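Local coordinates for protein putative NAD dependent dehydrogenase (Micromonospora echinospora, PDB 6NOR) that binds NAD and probably acts as an NAD-dependent oxidoreductase in the biosynthesis of the antibiotic gentamicin, at residues 52-57 with 63-68; 168-173 with 208-213; 262-267 with 271-276. All coordinates share one frame; numbering follows the deposited sequence.

How the contacts relate
Contact 1 belongs to the NAD-binding Rossmann domain, whereas contacts 2 and 3 lie in the C-terminal domain, about 39 Å from it between centres and on the other side of the chain's centre. The latter two sit about 9 Å apart between centres and share a sheet: strands 167-175 and 260-267 are neighbours, and Arg171 N lies 2.8 Å from Glu264 O, a probable hydrogen bond. All three are largely buried, but their chemistry differs. Contact 1 joins strand to helix through apolar side chains, with a carboxylate on NAD beyond the strand end; contact 2 is purely apolar between its segments; contact 3 is held by backbone hydrogen bonds, with a mixed polar and apolar face meeting neighbouring subunits.

Contact 1. Residues 52-57 with 63-68; sequences RWVVDR and TDLATR. With NAD (nicotinamide-adenine-dinucleotide), chain G.
Apolar packing joins the two segments through a single strand residue, Val54. Its CG1 meets Leu65 CD2 at 4.0 Å, with the valine and leucine side chains roughly perpendicular. The other methyl, Val54 CG2, sits between Leu65 and Ala66 and rests on the backbone of the latter, 3.9 Å from Ala66 N, also touching the Ala66 methyl. The CA atoms of Val54 and Ala66 are only 5.8 Å apart, consistent with a small side chain at this position allowing the close approach of helix 59-69 to strand 49-55. No hydrogen bond crosses between the segments. Strand and helix are the first two elements of a beta-alpha-beta unit completed by strand 72-74, at the edge of the Rossmann sheet.

Polar contacts gather where the strand ends, at the cofactor. Asp56 has CG anti to its backbone nitrogen (chi1 -155°), and its carboxylate grips the adenosine ribose with both oxygens: NAD O2B donates to Asp56 OD1 at 2.6 Å and NAD O3B to Asp56 OD2 at 2.7 Å. The backbone amides of Asp58 and Gly32 also bond to OD1 and OD2 respectively, which fixes the carboxylate's rotation. An alanine here would remove both acceptors and is likely to leave the two ribose hydroxyls without these mates and the amides of Gly32 and Asp58 without theirs.

Beside it, Arg57 brings CG to 3.5 Å from NAD O2B. A carboxylate taking both ribose hydroxyls is characteristic of NAD-binding Rossmann folds and would probably disfavour a 2'-phosphate, as in NADP.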
loop_
_atom_site.group_PDB
_atom_site.type_symbol
_atom_site.label_atom_id
_atom_site.label_comp_id
_atom_site.label_asym_id
_atom_site.label_seq_id
_atom_site.Cartn_x
_atom_site.Cartn_y
_atom_site.Cartn_z
ATOM N N ARG A 52 20.789 38.388 8.350
ATOM C CA ARG A 52 21.083 39.808 8.170
ATOM C C ARG A 52 20.822 40.306 6.753
ATOM O O ARG A 52 20.327 41.417 6.559
ATOM C CB ARG A 52 22.524 40.078 8.571
ATOM C CG ARG A 52 22.790 39.659 9.999
ATOM C CD ARG A 52 24.180 40.054 10.446
ATOM N NE ARG A 52 24.428 41.488 10.325
ATOM C CZ ARG A 52 24.131 42.381 11.263
ATOM N NH1 ARG A 52 23.571 41.987 12.396
ATOM N NH2 ARG A 52 24.389 43.670 11.063
ATOM N N TRP A 53 21.125 39.472 5.765
ATOM C CA TRP A 53 21.022 39.896 4.377
ATOM C C TRP A 53 20.362 38.851 3.490
ATOM O O TRP A 53 20.598 37.660 3.648
ATOM C CB TRP A 53 22.409 40.218 3.821
ATOM C CG TRP A 53 23.102 41.397 4.435
ATOM C CD1 TRP A 53 23.936 41.377 5.500
ATOM C CD2 TRP A 53 23.037 42.762 3.998
ATOM N NE1 TRP A 53 24.396 42.642 5.766
ATOM C CE2 TRP A 53 23.853 43.513 4.859
ATOM C CE3 TRP A 53 22.356 43.422 2.969
ATOM C CZ2 TRP A 53 24.026 44.895 4.722
ATOM C CZ3 TRP A 53 22.531 44.799 2.825
ATOM C CH2 TRP A 53 23.361 45.516 3.698
ATOM N N VAL A 54 19.521 39.334 2.584
ATOM C CA VAL A 54 19.114 38.637 1.388
ATOM C C VAL A 54 19.787 39.340 0.211
ATOM O O VAL A 54 19.634 40.547 0.040
ATOM C CB VAL A 54 17.586 38.646 1.201
ATOM C CG1 VAL A 54 17.201 37.958 -0.084
ATOM C CG2 VAL A 54 16.912 37.960 2.349
ATOM N N VAL A 55 20.576 38.595 -0.559
ATOM C CA VAL A 55 21.200 39.096 -1.781
ATOM C C VAL A 55 20.484 38.497 -2.971
ATOM O O VAL A 55 20.310 37.280 -3.025
ATOM C CB VAL A 55 22.694 38.736 -1.860
ATOM C CG1 VAL A 55 23.342 39.369 -3.119
ATOM C CG2 VAL A 55 23.430 39.186 -0.601
ATOM N N ASP A 56 20.046 39.331 -3.908
ATOM C CA ASP A 56 19.368 38.844 -5.115
ATOM C C ASP A 56 19.524 39.860 -6.225
ATOM O O ASP A 56 19.489 41.054 -5.972
ATOM C CB ASP A 56 17.881 38.567 -4.867
ATOM C CG ASP A 56 17.293 37.521 -5.850
ATOM O OD1 ASP A 56 17.143 37.820 -7.053
ATOM O OD2 ASP A 56 16.963 36.395 -5.415
ATOM N N ARG A 57 19.710 39.390 -7.454
ATOM C CA ARG A 57 19.802 40.305 -8.585
ATOM C C ARG A 57 18.475 41.036 -8.763
ATOM O O ARG A 57 18.463 42.206 -9.112
ATOM C CB ARG A 57 20.200 39.569 -9.876
ATOM C CG ARG A 57 19.155 38.611 -10.426
ATOM C CD ARG A 57 19.434 38.216 -11.881
ATOM N NE ARG A 57 19.392 39.371 -12.773
ATOM C CZ ARG A 57 18.277 39.967 -13.180
ATOM N NH1 ARG A 57 17.091 39.528 -12.784
ATOM N NH2 ARG A 57 18.349 41.013 -13.986
ATOM N N THR A 63 13.614 41.829 -1.888
ATOM C CA THR A 63 12.977 42.661 -0.885
ATOM C C THR A 63 11.833 41.920 -0.217
ATOM O O THR A 63 11.687 41.967 1.004
ATOM C CB THR A 63 12.473 43.978 -1.495
ATOM O OG1 THR A 63 13.590 44.852 -1.704
ATOM C CG2 THR A 63 11.481 44.647 -0.585
ATOM N N ASP A 64 11.049 41.204 -1.012
ATOM C CA ASP A 64 9.937 40.417 -0.487
ATOM C C ASP A 64 10.405 39.374 0.525
ATOM O O ASP A 64 9.779 39.186 1.564
ATOM C CB ASP A 64 9.177 39.738 -1.630
ATOM C CG ASP A 64 8.413 40.738 -2.508
ATOM O OD1 ASP A 64 8.564 41.967 -2.304
ATOM O OD2 ASP A 64 7.668 40.294 -3.412
ATOM N N LEU A 65 11.514 38.705 0.237
ATOM C CA LEU A 65 12.045 37.738 1.182
ATOM C C LEU A 65 12.572 38.425 2.441
ATOM O O LEU A 65 12.251 38.018 3.552
ATOM C CB LEU A 65 13.144 36.883 0.533
ATOM C CG LEU A 65 13.604 35.684 1.374
ATOM C CD1 LEU A 65 12.432 34.750 1.719
ATOM C CD2 LEU A 65 14.735 34.910 0.711
ATOM N N ALA A 66 13.364 39.475 2.270
ATOM C CA ALA A 66 13.938 40.200 3.404
ATOM C C ALA A 66 12.903 40.780 4.380
ATOM O O ALA A 66 13.093 40.712 5.586
ATOM C CB ALA A 66 14.847 41.306 2.901
ATOM N N THR A 67 11.817 41.362 3.883
ATOM C CA THR A 67 10.861 41.974 4.808
ATOM C C THR A 67 10.123 40.897 5.584
ATOM O O THR A 67 9.679 41.106 6.699
ATOM C CB THR A 67 9.837 42.865 4.105
ATOM O OG1 THR A 67 8.925 42.050 3.362
ATOM C CG2 THR A 67 10.526 43.859 3.176
ATOM N N ARG A 68 10.012 39.730 4.982
ATOM C CA ARG A 68 9.355 38.605 5.609
ATOM C C ARG A 68 10.129 38.146 6.848
ATOM O O ARG A 68 9.543 37.674 7.819
ATOM C CB ARG A 68 9.217 37.482 4.583
ATOM C CG ARG A 68 8.319 36.338 4.948
ATOM C CD ARG A 68 8.426 35.293 3.841
ATOM N NE ARG A 68 7.787 34.024 4.172
ATOM C CZ ARG A 68 7.985 32.899 3.492
ATOM N NH1 ARG A 68 7.360 31.783 3.849
ATOM N NH2 ARG A 68 8.811 32.898 2.450
HETATM P PA NAD G . 14.918 30.032 -8.362
HETATM O O1A NAD G . 14.873 30.378 -9.869
HETATM O O2A NAD G . 13.579 29.871 -7.748
HETATM O O5B NAD G . 15.679 31.171 -7.597
HETATM C C5B NAD G . 16.934 31.602 -8.092
HETATM C C4B NAD G . 17.184 32.990 -7.446
HETATM O O4B NAD G . 18.424 33.360 -7.596
HETATM C C3B NAD G . 16.353 34.024 -8.171
HETATM O O3B NAD G . 15.715 34.786 -7.235
HETATM C C2B NAD G . 17.393 34.867 -8.959
HETATM O O2B NAD G . 16.886 36.245 -9.080
HETATM C C1B NAD G . 18.396 34.840 -8.180
HETATM N N9A NAD G . 19.667 35.022 -8.857
HETATM C C8A NAD G . 20.053 34.656 -10.095
HETATM N N7A NAD G . 21.353 35.009 -10.243
HETATM C C5A NAD G . 21.760 35.587 -9.112
HETATM C C6A NAD G . 22.953 36.130 -8.736
HETATM N N6A NAD G . 24.106 36.210 -9.485
HETATM N N1A NAD G . 23.102 36.639 -7.522
HETATM C C2A NAD G . 22.061 36.648 -6.653
HETATM N N3A NAD G . 20.873 36.117 -7.030
HETATM C C4A NAD G . 20.722 35.585 -8.248
HETATM O O3 NAD G . 15.749 28.729 -8.222
HETATM P PN NAD G . 15.776 27.709 -6.999
HETATM O O1N NAD G . 15.672 28.353 -5.655
HETATM O O2N NAD G . 14.691 26.662 -7.186
HETATM O O5D NAD G . 17.178 26.996 -7.086
HETATM C C5D NAD G . 18.349 27.634 -6.611
HETATM C C4D NAD G . 19.393 26.562 -6.240
HETATM O O4D NAD G . 18.946 25.714 -5.358
HETATM C C3D NAD G . 19.747 25.698 -7.488
HETATM O O3D NAD G . 21.036 25.457 -7.480
HETATM C C2D NAD G . 18.898 24.422 -7.307
HETATM O O2D NAD G . 19.548 23.288 -8.025
HETATM C C1D NAD G . 18.886 24.246 -6.016
HETATM N N1N NAD G . 17.710 23.564 -5.564
HETATM C C2N NAD G . 17.843 22.607 -4.564
HETATM C C3N NAD G . 16.733 21.910 -4.083
HETATM C C7N NAD G . 16.970 20.852 -2.992
HETATM O O7N NAD G . 16.083 20.178 -2.617
HETATM N N7N NAD G . 18.280 20.676 -2.466
HETATM C C4N NAD G . 15.473 22.138 -4.589
HETATM C C5N NAD G . 15.330 23.104 -5.586
HETATM C C6N NAD G . 16.459 23.815 -6.074
#

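Contact 2. Residues 168-173 with 208-213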
loop_
_atom_site.group_PDB
_atom_site.type_symbol
_atom_site.label_atom_id
_atom_site.label_comp_id
_atom_site.label_asym_id
_atom_site.label_seq_id
_atom_site.Cartn_x
_atom_site.Cartn_y
_atom_site.Cartn_z
ATOM N N HIS A 168 23.836 -6.466 -3.227
ATOM C CA HIS A 168 24.177 -6.500 -4.651
ATOM C C HIS A 168 23.460 -5.439 -5.489
ATOM O O HIS A 168 23.831 -5.190 -6.626
ATOM C CB HIS A 168 23.888 -7.892 -5.249
ATOM C CG HIS A 168 22.502 -8.404 -4.986
ATOM N ND1 HIS A 168 21.409 -8.031 -5.740
ATOM C CD2 HIS A 168 22.034 -9.263 -4.049
ATOM C CE1 HIS A 168 20.329 -8.632 -5.276
ATOM N NE2 HIS A 168 20.680 -9.381 -4.247
ATOM N N SER A 169 22.423 -4.830 -4.936
ATOM C CA SER A 169 21.589 -3.910 -5.702
ATOM C C SER A 169 21.177 -2.732 -4.873
ATOM O O SER A 169 20.777 -2.888 -3.724
ATOM C CB SER A 169 20.328 -4.598 -6.223
ATOM O OG SER A 169 20.543 -5.193 -7.481
ATOM N N VAL A 170 21.271 -1.549 -5.458
ATOM C CA VAL A 170 20.661 -0.394 -4.861
ATOM C C VAL A 170 19.987 0.366 -5.991
ATOM O O VAL A 170 20.475 0.371 -7.119
ATOM C CB VAL A 170 21.665 0.474 -4.103
ATOM C CG1 VAL A 170 22.759 1.000 -5.031
ATOM C CG2 VAL A 170 20.948 1.627 -3.421
ATOM N N ARG A 171 18.835 0.951 -5.700
ATOM C CA ARG A 171 18.094 1.676 -6.696
ATOM C C ARG A 171 17.466 2.924 -6.091
ATOM O O ARG A 171 16.842 2.859 -5.061
ATOM C CB ARG A 171 17.016 0.794 -7.313
ATOM C CG ARG A 171 16.021 1.564 -8.150
ATOM C CD ARG A 171 15.400 0.721 -9.264
ATOM N NE ARG A 171 14.775 1.573 -10.281
ATOM C CZ ARG A 171 13.540 2.045 -10.183
ATOM N NH1 ARG A 171 12.795 1.749 -9.117
ATOM N NH2 ARG A 171 13.050 2.803 -11.141
ATOM N N VAL A 172 17.660 4.054 -6.748
ATOM C CA VAL A 172 17.004 5.282 -6.376
ATOM C C VAL A 172 16.243 5.834 -7.560
ATOM O O VAL A 172 16.808 6.046 -8.613
ATOM C CB VAL A 172 17.981 6.356 -5.898
ATOM C CG1 VAL A 172 17.204 7.559 -5.461
ATOM C CG2 VAL A 172 18.839 5.837 -4.764
ATOM N N ALA A 173 14.949 6.051 -7.374
ATOM C CA ALA A 173 14.114 6.630 -8.398
ATOM C C ALA A 173 13.648 8.000 -7.970
ATOM O O ALA A 173 13.183 8.184 -6.851
ATOM C CB ALA A 173 12.920 5.715 -8.695
ATOM N N TRP A 208 25.583 6.480 -0.471
ATOM C CA TRP A 208 25.395 6.543 0.961
ATOM C C TRP A 208 24.729 5.299 1.489
ATOM O O TRP A 208 25.178 4.729 2.473
ATOM C CB TRP A 208 24.571 7.771 1.297
ATOM C CG TRP A 208 24.161 7.918 2.718
ATOM C CD1 TRP A 208 24.981 7.999 3.819
ATOM C CD2 TRP A 208 22.824 8.076 3.200
ATOM N NE1 TRP A 208 24.224 8.180 4.948
ATOM C CE2 TRP A 208 22.900 8.237 4.595
ATOM C CE3 TRP A 208 21.568 8.090 2.585
ATOM C CZ2 TRP A 208 21.768 8.408 5.384
ATOM C CZ3 TRP A 208 20.441 8.263 3.374
ATOM C CH2 TRP A 208 20.549 8.413 4.755
ATOM N N MET A 209 23.674 4.859 0.820
ATOM C CA MET A 209 22.976 3.658 1.271
ATOM C C MET A 209 23.929 2.469 1.295
ATOM O O MET A 209 23.771 1.583 2.108
ATOM C CB MET A 209 21.764 3.362 0.390
ATOM C CG MET A 209 20.598 4.311 0.643
ATOM S SD MET A 209 19.897 4.201 2.314
ATOM C CE MET A 209 18.715 5.517 2.215
ATOM N N LEU A 210 24.951 2.483 0.441
ATOM C CA LEU A 210 25.890 1.361 0.397
ATOM C C LEU A 210 27.093 1.486 1.323
ATOM O O LEU A 210 27.911 0.573 1.391
ATOM C CB LEU A 210 26.400 1.147 -1.022
ATOM C CG LEU A 210 25.446 0.500 -2.013
ATOM C CD1 LEU A 210 26.221 0.014 -3.210
ATOM C CD2 LEU A 210 24.695 -0.622 -1.370
ATOM N N GLY A 211 27.216 2.611 2.015
ATOM C CA GLY A 211 28.353 2.841 2.890
ATOM C C GLY A 211 29.481 3.547 2.169
ATOM O O GLY A 211 30.649 3.324 2.461
ATOM N N LYS A 212 29.106 4.404 1.224
ATOM C CA LYS A 212 30.026 5.191 0.401
ATOM C C LYS A 212 31.259 4.441 -0.115
ATOM O O LYS A 212 32.383 4.833 0.177
ATOM C CB LYS A 212 30.476 6.425 1.178
ATOM C CG LYS A 212 29.347 7.346 1.536
ATOM C CD LYS A 212 29.801 8.437 2.478
ATOM C CE LYS A 212 28.678 9.429 2.701
ATOM N NZ LYS A 212 29.078 10.567 3.564
ATOM N N PRO A 213 31.051 3.362 -0.882
ATOM C CA PRO A 213 32.179 2.701 -1.533
ATOM C C PRO A 213 32.575 3.387 -2.836
ATOM O O PRO A 213 31.791 4.173 -3.373
ATOM C CB PRO A 213 31.639 1.294 -1.806
ATOM C CG PRO A 213 30.196 1.493 -2.013
ATOM C CD PRO A 213 29.804 2.581 -1.051
#
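Val170 on strand 167-175 faces Leu210, by the C-terminal end of helix 199-209, their CA atoms 7.6 Å apart, a backbone spacing bridged by side chains alone, since no hydrogen bond crosses between the segments. Val170 carries the strand side of the contact with both methyls. CG1, placed between the backbone nitrogen and the carbonyl carbon (chi1 61°), comes up against Leu210 CD1 at 4.0 Å and is nearly as close to Leu210 CG, so it meets the branch of the leucine as well as one of its tips. The two side chains meet at a slant. Val170 CG2 approaches the root of the neighbouring residue, 4.3 Å from Met209 CB. Beyond CB the methionine turns away from the strand, and its side chain packs on Val263 and Val265 of the adjacent strand 260-267.

This is helix-on-sheet packing in the GFO/IDH/MocA C-terminal domain, where helix 199-209 lies against one face of the mixed sheet. The helix finishes in a Schellman motif: Gly211 takes a positive phi (92°), with two bonds back into the last turn, one of them from Gly211 N to Trp208 O at 3.0 Å. A side chain at this phi and psi would collide with Leu210 O, which explains the glycine. Leu210, which meets the sheet, is the residue immediately before this glycine turn.

Phe241 of strand 234-241 touches both Val170 and Leu210, extending the apolar cluster. Just before Val170 in the strand, His168 and Ser169 both face Ile266 in a classic beta bulge, and His168 NE2 donates to the backbone oxygen of Ala254 of the second subunit.

Contact 3. Residues 262-267 with 271-276; sequences TVEVIG and LVTADL
A beta hairpin made by strands 260-267 and 270-275 forms one end of the mixed sheet of the C-terminal domain. Within the chain 270-275 is the outermost strand, but residues 271-274 pair antiparallel with a strand of the third subunit, so the sheet runs on across that interface. The axes of strands 262-267 and 271-275 approach to 4.7 Å and run antiparallel, with 178° between their directions.

Four hydrogen bonds join two hydrogen-bonded pairs. Val263 N donates to Ala274 O at 3.0 Å, and Val263 O accepts from Ala274 N. In the second pair Val265 N reaches Val272 O at 2.8 Å, almost straight at N-H (173°), and Val272 N returns the bond to Val265 O. These four residues point to the face packed by helices: Leu157 of helix 149-157 touches Val272, while Phe151 and Ala154 touch Ala274.

The opposite face carries Thr262, Glu264, Ile266, Leu271, Thr273 and Asp275, in non-hydrogen-bonded pairs. Glu264 and Thr273 project from the sheet in parallel; chi1 of the glutamate (-175°) swings CG away from the backbone N, and its extended chain delivers OE1 to a salt bridge with Arg175 of the second subunit. Glu264 CG packs 3.6 Å from Thr273 CG2. In the next non-hydrogen-bonded pair along, Thr262 CG2 rests 3.6 Å from Asp275 OD2, while Asp275 OD1 accepts from Gln278 N.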
loop_
_atom_site.group_PDB
_atom_site.type_symbol
_atom_site.label_atom_id
_atom_site.label_comp_id
_atom_site.label_asym_id
_atom_site.label_seq_id
_atom_site.Cartn_x
_atom_site.Cartn_y
_atom_site.Cartn_z
ATOM N N THR A 262 12.119 7.257 -4.106
ATOM C CA THR A 262 12.264 5.974 -3.426
ATOM C C THR A 262 13.703 5.424 -3.439
ATOM O O THR A 262 14.500 5.675 -4.345
ATOM C CB THR A 262 11.346 4.893 -4.043
ATOM O OG1 THR A 262 11.779 4.618 -5.373
ATOM C CG2 THR A 262 9.858 5.329 -4.078
ATOM N N VAL A 263 14.001 4.646 -2.412
ATOM C CA VAL A 263 15.288 4.022 -2.239
ATOM C C VAL A 263 15.092 2.545 -1.967
ATOM O O VAL A 263 14.251 2.166 -1.166
ATOM C CB VAL A 263 16.077 4.643 -1.078
ATOM C CG1 VAL A 263 17.408 3.946 -0.942
ATOM C CG2 VAL A 263 16.290 6.135 -1.304
ATOM N N GLU A 264 15.876 1.717 -2.637
ATOM C CA GLU A 264 15.789 0.274 -2.500
ATOM C C GLU A 264 17.188 -0.312 -2.411
ATOM O O GLU A 264 18.041 -0.027 -3.234
ATOM C CB GLU A 264 15.027 -0.296 -3.687
ATOM C CG GLU A 264 14.728 -1.767 -3.674
ATOM C CD GLU A 264 14.034 -2.198 -4.978
ATOM O OE1 GLU A 264 13.207 -3.136 -4.947
ATOM O OE2 GLU A 264 14.307 -1.583 -6.040
ATOM N N VAL A 265 17.427 -1.099 -1.380
ATOM C CA VAL A 265 18.671 -1.832 -1.236
ATOM C C VAL A 265 18.381 -3.316 -1.099
ATOM O O VAL A 265 17.571 -3.715 -0.264
ATOM C CB VAL A 265 19.461 -1.350 -0.017
ATOM C CG1 VAL A 265 20.729 -2.183 0.163
ATOM C CG2 VAL A 265 19.805 0.129 -0.146
ATOM N N ILE A 266 19.028 -4.134 -1.920
ATOM C CA ILE A 266 18.797 -5.580 -1.910
ATOM C C ILE A 266 20.068 -6.411 -1.679
ATOM O O ILE A 266 21.038 -6.313 -2.427
ATOM C CB ILE A 266 18.154 -6.025 -3.223
ATOM C CG1 ILE A 266 16.991 -5.099 -3.577
ATOM C CG2 ILE A 266 17.662 -7.494 -3.156
ATOM C CD1 ILE A 266 16.312 -5.479 -4.877
ATOM N N GLY A 267 20.043 -7.236 -0.640
ATOM C CA GLY A 267 21.115 -8.168 -0.371
ATOM C C GLY A 267 20.692 -9.621 -0.551
ATOM O O GLY A 267 19.581 -9.897 -1.003
ATOM N N LEU A 271 16.345 -7.123 2.438
ATOM C CA LEU A 271 16.213 -5.901 1.660
ATOM C C LEU A 271 15.621 -4.775 2.486
ATOM O O LEU A 271 14.972 -5.012 3.494
ATOM C CB LEU A 271 15.358 -6.143 0.411
ATOM C CG LEU A 271 13.884 -6.528 0.580
ATOM C CD1 LEU A 271 12.989 -5.307 0.727
ATOM C CD2 LEU A 271 13.426 -7.411 -0.580
ATOM N N VAL A 272 15.863 -3.540 2.054
ATOM C CA VAL A 272 15.292 -2.377 2.702
ATOM C C VAL A 272 14.777 -1.405 1.643
ATOM O O VAL A 272 15.455 -1.161 0.668
ATOM C CB VAL A 272 16.314 -1.663 3.607
ATOM C CG1 VAL A 272 15.669 -0.483 4.311
ATOM C CG2 VAL A 272 16.879 -2.604 4.628
ATOM N N THR A 273 13.566 -0.879 1.819
ATOM C CA THR A 273 13.036 0.137 0.915
ATOM C C THR A 273 12.429 1.260 1.704
ATOM O O THR A 273 12.048 1.076 2.855
ATOM C CB THR A 273 11.945 -0.392 -0.072
ATOM O OG1 THR A 273 10.740 -0.687 0.637
ATOM C CG2 THR A 273 12.422 -1.627 -0.862
ATOM N N ALA A 274 12.344 2.429 1.081
ATOM C CA ALA A 274 11.769 3.592 1.727
ATOM C C ALA A 274 11.203 4.507 0.664
ATOM O O ALA A 274 11.763 4.651 -0.408
ATOM C CB ALA A 274 12.798 4.315 2.585
ATOM N N ASP A 275 10.071 5.108 0.980
ATOM C CA ASP A 275 9.325 5.922 0.052
ATOM C C ASP A 275 8.992 7.245 0.719
ATOM O O ASP A 275 8.247 7.285 1.698
ATOM C CB ASP A 275 8.056 5.169 -0.367
ATOM C CG ASP A 275 7.315 5.829 -1.493
ATOM O OD1 ASP A 275 7.318 7.076 -1.579
ATOM O OD2 ASP A 275 6.695 5.089 -2.288
ATOM N N LEU A 276 9.538 8.328 0.194
ATOM C CA LEU A 276 9.366 9.633 0.826
ATOM C C LEU A 276 7.963 10.205 0.650
ATOM O O LEU A 276 7.241 10.389 1.625
ATOM C CB LEU A 276 10.390 10.622 0.285
ATOM C CG LEU A 276 10.437 11.978 0.975
ATOM C CD1 LEU A 276 10.711 11.803 2.455
ATOM C CD2 LEU A 276 11.479 12.892 0.344
#